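Long-range contacts in esterase family protein (Staphylococcus aureus, PDB 7L0A), which probably hydrolyses S-formylglutathione to formate and glutathione, acting as a serine carboxylesterase of the alpha/beta-hydrolase class: residues L27-P32 and A79-N84; L52-S57 and P83-S88. One frame throughout, in Å; residues are numbered along the deposited sequence.

Contact 1 of 2, residues L27-P32 and A79-N84; sequences LTVILP and AVIMPN
Thr-28 and Met-82 face each other as an antiparallel hydrogen-bonded pair, and Ile-30 with Val-80 forms the next; the short strand axes 27-32 and 79-83 run at 171° and come within 4.7 Å. Each of these two pairs is closed by two backbone bonds. Thr-28 N reaches Met-82 O at 3.0 Å almost without bend, although it stands above that carbonyl's plane, while Met-82 N returns to Thr-28 O at 2.8 Å. Leu-27/Pro-83 and Val-29/Ile-81 are the non-hydrogen-bonded pairs. The missing N-H of Pro-83 costs no bond to strand 27-32, because a non-hydrogen-bonded position turns its N the other way.

Thr-28, Ile-30, Val-80 and Met-82 share one face. Ile-30 CG1 sits between its backbone N and carbonyl carbon (chi1 56°), a turn that lays it beside Val-80, with Ile-30 CG1 3.6 Å from Val-80 CB. The Met-82 chain bends at chi3 (-74°), which brings Met-82 CE to 3.9 Å from Thr-28 CG2. Thr-28 OG1 is satisfied by Glu-60 O. On the other face, Val-29 CG1 lies 3.9 Å from Ile-81 CD1. Leu-27 CD2 meets Pro-83 CB at 3.7 Å, with Val-106 of helix 99-113 against Leu-27 and Ile-81. Beta-branched residues suit such extended strands, and the chemistry is that of a sheet interior: paired amides between two hydrocarbon layers.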
loop_
_atom_site.group_PDB
_atom_site.type_symbol
_atom_site.label_atom_id
_atom_site.label_comp_id
_atom_site.label_asym_id
_atom_site.label_seq_id
_atom_site.Cartn_x
_atom_site.Cartn_y
_atom_site.Cartn_z
ATOM N N LEU B 27 -7.311 3.910 -1.495
ATOM C CA LEU B 27 -7.469 3.052 -0.342
ATOM C C LEU B 27 -6.508 3.530 0.744
ATOM O O LEU B 27 -5.380 3.932 0.462
ATOM C CB LEU B 27 -7.126 1.570 -0.590
ATOM C CG LEU B 27 -7.640 0.835 -1.783
ATOM C CD1 LEU B 27 -6.987 -0.561 -1.821
ATOM C CD2 LEU B 27 -9.173 0.684 -1.715
ATOM N N THR B 28 -6.935 3.430 1.993
ATOM C CA THR B 28 -6.042 3.537 3.150
ATOM C C THR B 28 -5.930 2.152 3.780
ATOM O O THR B 28 -6.943 1.483 4.016
ATOM C CB THR B 28 -6.539 4.549 4.182
ATOM O OG1 THR B 28 -6.713 5.822 3.552
ATOM C CG2 THR B 28 -5.530 4.681 5.360
ATOM N N VAL B 29 -4.705 1.728 4.074
ATOM C CA VAL B 29 -4.427 0.446 4.722
ATOM C C VAL B 29 -3.497 0.734 5.887
ATOM O O VAL B 29 -2.460 1.386 5.719
ATOM C CB VAL B 29 -3.786 -0.552 3.743
ATOM C CG1 VAL B 29 -3.374 -1.812 4.455
ATOM C CG2 VAL B 29 -4.775 -0.887 2.584
ATOM N N ILE B 30 -3.867 0.271 7.082
ATOM C CA ILE B 30 -2.942 0.313 8.217
ATOM C C ILE B 30 -2.607 -1.135 8.546
ATOM O O ILE B 30 -3.506 -1.978 8.754
ATOM C CB ILE B 30 -3.501 1.083 9.417
ATOM C CG1 ILE B 30 -4.820 0.553 9.881
ATOM C CG2 ILE B 30 -3.521 2.610 9.101
ATOM C CD1 ILE B 30 -5.398 1.358 11.067
ATOM N N LEU B 31 -1.316 -1.425 8.541
ATOM C CA LEU B 31 -0.807 -2.790 8.583
ATOM C C LEU B 31 0.086 -2.939 9.788
ATOM O O LEU B 31 1.192 -2.364 9.793
ATOM C CB LEU B 31 -0.020 -3.061 7.303
ATOM C CG LEU B 31 0.330 -4.485 6.947
ATOM C CD1 LEU B 31 -0.939 -5.247 6.556
ATOM C CD2 LEU B 31 1.324 -4.514 5.811
ATOM N N PRO B 32 -0.296 -3.685 10.826
ATOM C CA PRO B 32 0.626 -3.842 11.966
ATOM C C PRO B 32 1.966 -4.393 11.528
ATOM O O PRO B 32 2.079 -5.175 10.596
ATOM C CB PRO B 32 -0.091 -4.823 12.888
ATOM C CG PRO B 32 -1.555 -4.644 12.539
ATOM C CD PRO B 32 -1.600 -4.312 11.072
ATOM N N ALA B 79 -5.027 -5.281 11.209
ATOM C CA ALA B 79 -4.983 -4.593 9.928
ATOM C C ALA B 79 -6.363 -3.993 9.648
ATOM O O ALA B 79 -7.396 -4.643 9.864
ATOM C CB ALA B 79 -4.613 -5.543 8.791
ATOM N N VAL B 80 -6.398 -2.784 9.113
ATOM C CA VAL B 80 -7.668 -2.166 8.712
ATOM C C VAL B 80 -7.579 -1.655 7.278
ATOM O O VAL B 80 -6.610 -0.982 6.892
ATOM C CB VAL B 80 -8.082 -1.030 9.672
ATOM C CG1 VAL B 80 -9.508 -0.552 9.327
ATOM C CG2 VAL B 80 -8.064 -1.500 11.106
ATOM N N ILE B 81 -8.614 -1.970 6.487
ATOM C CA ILE B 81 -8.731 -1.575 5.088
ATOM C C ILE B 81 -9.862 -0.565 5.008
ATOM O O ILE B 81 -11.002 -0.872 5.377
ATOM C CB ILE B 81 -9.041 -2.799 4.187
ATOM C CG1 ILE B 81 -8.240 -4.012 4.608
ATOM C CG2 ILE B 81 -8.911 -2.433 2.713
ATOM C CD1 ILE B 81 -6.720 -3.834 4.450
ATOM N N MET B 82 -9.565 0.636 4.510
ATOM C CA MET B 82 -10.549 1.705 4.399
ATOM C C MET B 82 -10.621 2.144 2.943
ATOM O O MET B 82 -9.882 3.046 2.527
ATOM C CB MET B 82 -10.150 2.864 5.337
ATOM C CG MET B 82 -10.390 2.525 6.822
ATOM S SD MET B 82 -9.384 3.451 8.032
ATOM C CE MET B 82 -7.814 2.669 7.806
ATOM N N PRO B 83 -11.529 1.589 2.152
ATOM C CA PRO B 83 -11.641 2.025 0.762
ATOM C C PRO B 83 -12.441 3.296 0.613
ATOM O O PRO B 83 -13.384 3.564 1.367
ATOM C CB PRO B 83 -12.394 0.869 0.078
ATOM C CG PRO B 83 -13.205 0.264 1.173
ATOM C CD PRO B 83 -12.357 0.404 2.442
ATOM N N ASN B 84 -12.080 4.073 -0.410
ATOM C CA ASN B 84 -12.958 5.152 -0.832
ATOM C C ASN B 84 -14.201 4.583 -1.515
ATOM O O ASN B 84 -14.115 3.669 -2.333
ATOM C CB ASN B 84 -12.267 6.077 -1.820
ATOM C CG ASN B 84 -13.165 7.186 -2.294
ATOM O OD1 ASN B 84 -13.479 8.112 -1.546
ATOM N ND2 ASN B 84 -13.642 7.075 -3.541
#

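Contact 2 of 2, residues L52-S57 and P83-S88; sequences LLHGLS and PNVDHS
His-54 and Val-85 join the two loops through a ring nitrogen: Val-85 N donates to His-54 NE2 at 3.1 Å, from a point tilted 31° out of the ring plane. His-54 CG lies between backbone N and carbonyl carbon (chi1 67°), which turns the ring so that ND1, in the ring plane, gives a 2.8 Å bond to a lone pair of Gly-55 O. With ND1 donating and NE2 accepting, a neutral ring is the simplest reading, and histidine suits the place by doing both. Val-85 CB packs 3.9 Å from His-54 CE1.

His-87 CG lies anti to its carbonyl carbon (chi1 -71°), which carries the ring over to Leu-56. His-87 NE2 donates to a lone pair of Leu-56 O at 2.8 Å, while Leu-56 CD2 rests over one face, 3.7 Å from the centroid in a CH-pi contact. Asn-167 N bonds to His-87 ND1, fixing the ring's orientation. At the strand end a water bridges Leu-52 O, His-54 N and Pro-83 O, the last at 2.7 Å. Asn-84 ND2 bonds Asp-86 OD1 and also Gln-25 OE1.

In alpha/beta-hydrolases the His-Gly loop after this strand commonly forms part of the oxyanion hole, consistent with Leu-56 lying near the predicted Ser-129. Leu-53 reaches helix 130-141 through Thr-135 and Phe-138, Val-85 touches Tyr-99 of helix 99-113, and Leu-56 touches Tyr-90 of helix 88-91.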
loop_
_atom_site.group_PDB
_atom_site.type_symbol
_atom_site.label_atom_id
_atom_site.label_comp_id
_atom_site.label_asym_id
_atom_site.label_seq_id
_atom_site.Cartn_x
_atom_site.Cartn_y
_atom_site.Cartn_z
ATOM N N LEU B 52 -13.444 -1.655 6.654
ATOM C CA LEU B 52 -14.169 -0.562 7.292
ATOM C C LEU B 52 -14.767 0.363 6.251
ATOM O O LEU B 52 -14.072 0.846 5.352
ATOM C CB LEU B 52 -13.237 0.192 8.261
ATOM C CG LEU B 52 -13.900 1.334 9.017
ATOM C CD1 LEU B 52 -15.090 0.930 9.850
ATOM C CD2 LEU B 52 -12.843 2.004 9.897
ATOM N N LEU B 53 -16.083 0.582 6.350
ATOM C CA LEU B 53 -16.851 1.229 5.288
ATOM C C LEU B 53 -17.438 2.553 5.757
ATOM O O LEU B 53 -18.267 2.589 6.674
ATOM C CB LEU B 53 -17.983 0.293 4.819
ATOM C CG LEU B 53 -17.504 -1.071 4.349
ATOM C CD1 LEU B 53 -18.707 -1.966 4.075
ATOM C CD2 LEU B 53 -16.628 -0.895 3.126
ATOM N N HIS B 54 -17.022 3.637 5.109
ATOM C CA HIS B 54 -17.466 4.966 5.518
ATOM C C HIS B 54 -18.823 5.328 4.875
ATOM O O HIS B 54 -19.300 4.666 3.946
ATOM C CB HIS B 54 -16.396 6.006 5.185
ATOM C CG HIS B 54 -16.175 6.224 3.714
ATOM N ND1 HIS B 54 -17.068 6.907 2.929
ATOM C CD2 HIS B 54 -15.165 5.849 2.884
ATOM C CE1 HIS B 54 -16.625 6.960 1.686
ATOM N NE2 HIS B 54 -15.454 6.358 1.640
ATOM N N GLY B 55 -19.437 6.400 5.373
ATOM C CA GLY B 55 -20.695 6.906 4.858
ATOM C C GLY B 55 -20.528 8.045 3.854
ATOM O O GLY B 55 -19.451 8.301 3.330
ATOM N N LEU B 56 -21.641 8.723 3.547
ATOM C CA LEU B 56 -21.684 9.546 2.335
ATOM C C LEU B 56 -21.018 10.903 2.468
ATOM O O LEU B 56 -20.987 11.658 1.477
ATOM C CB LEU B 56 -23.124 9.764 1.877
ATOM C CG LEU B 56 -23.759 8.526 1.304
ATOM C CD1 LEU B 56 -25.269 8.814 1.116
ATOM C CD2 LEU B 56 -23.195 8.064 0.002
ATOM N N SER B 57 -20.559 11.276 3.647
ATOM C CA SER B 57 -19.880 12.537 3.867
ATOM C C SER B 57 -18.401 12.347 4.090
ATOM O O SER B 57 -17.725 13.275 4.539
ATOM C CB SER B 57 -20.507 13.267 5.053
ATOM O OG SER B 57 -21.839 13.622 4.706
ATOM N N PRO B 83 -11.529 1.589 2.152
ATOM C CA PRO B 83 -11.641 2.025 0.762
ATOM C C PRO B 83 -12.441 3.296 0.613
ATOM O O PRO B 83 -13.384 3.564 1.367
ATOM C CB PRO B 83 -12.394 0.869 0.078
ATOM C CG PRO B 83 -13.205 0.264 1.173
ATOM C CD PRO B 83 -12.357 0.404 2.442
ATOM N N ASN B 84 -12.080 4.073 -0.410
ATOM C CA ASN B 84 -12.958 5.152 -0.832
ATOM C C ASN B 84 -14.201 4.583 -1.515
ATOM O O ASN B 84 -14.115 3.669 -2.333
ATOM C CB ASN B 84 -12.267 6.077 -1.820
ATOM C CG ASN B 84 -13.165 7.186 -2.294
ATOM O OD1 ASN B 84 -13.479 8.112 -1.546
ATOM N ND2 ASN B 84 -13.642 7.075 -3.541
ATOM N N VAL B 85 -15.358 5.146 -1.183
ATOM C CA VAL B 85 -16.619 4.753 -1.803
ATOM C C VAL B 85 -17.247 5.986 -2.451
ATOM O O VAL B 85 -17.538 6.981 -1.769
ATOM C CB VAL B 85 -17.569 4.101 -0.782
ATOM C CG1 VAL B 85 -18.860 3.713 -1.456
ATOM C CG2 VAL B 85 -16.898 2.941 -0.111
ATOM N N ASP B 86 -17.365 5.957 -3.768
ATOM C CA ASP B 86 -18.014 7.048 -4.490
ATOM C C ASP B 86 -19.533 6.900 -4.410
ATOM O O ASP B 86 -20.061 5.780 -4.403
ATOM C CB ASP B 86 -17.613 7.056 -5.962
ATOM C CG ASP B 86 -16.181 7.499 -6.178
ATOM O OD1 ASP B 86 -15.670 8.301 -5.355
ATOM O OD2 ASP B 86 -15.575 7.051 -7.176
ATOM N N HIS B 87 -20.240 8.035 -4.354
ATOM C CA HIS B 87 -21.704 7.981 -4.312
ATOM C C HIS B 87 -22.279 7.153 -5.450
ATOM O O HIS B 87 -23.251 6.416 -5.264
ATOM C CB HIS B 87 -22.299 9.386 -4.378
ATOM C CG HIS B 87 -22.090 10.182 -3.129
ATOM N ND1 HIS B 87 -22.858 11.281 -2.828
ATOM C CD2 HIS B 87 -21.216 10.033 -2.106
ATOM C CE1 HIS B 87 -22.464 11.779 -1.668
ATOM N NE2 HIS B 87 -21.485 11.026 -1.202
ATOM N N SER B 88 -21.712 7.289 -6.641
ATOM C CA SER B 88 -22.277 6.630 -7.809
ATOM C C SER B 88 -22.156 5.113 -7.733
ATOM O O SER B 88 -22.865 4.417 -8.467
ATOM C CB SER B 88 -21.593 7.151 -9.072
ATOM O OG SER B 88 -20.174 7.135 -8.914
HETATM O O HOH W 1 -14.238 3.065 3.856
#

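Overall arrangement
Contacts 1 and 2 follow one another along the chain segment 79-88, share Pro-83 and Asn-84, and have centres about 13 Å apart. Strand 79-83 lies between strands 24-32 and 49-53, antiparallel to the first and parallel to the second. A probable hydrogen bond from Leu-52 N to Ile-81 O, 2.9 Å, ties the contacts together, and Leu-52 CB packs against Val-80 CG1 and Met-82 CG. Contact 1 lies away from the predicted charge relay of Ser-129, Asp-213 and His-242. Contact 2 lies nearer to it: the Leu-56 side chain is about 7 Å from that of Ser-129 and about 4 Å from a bound magnesium ion.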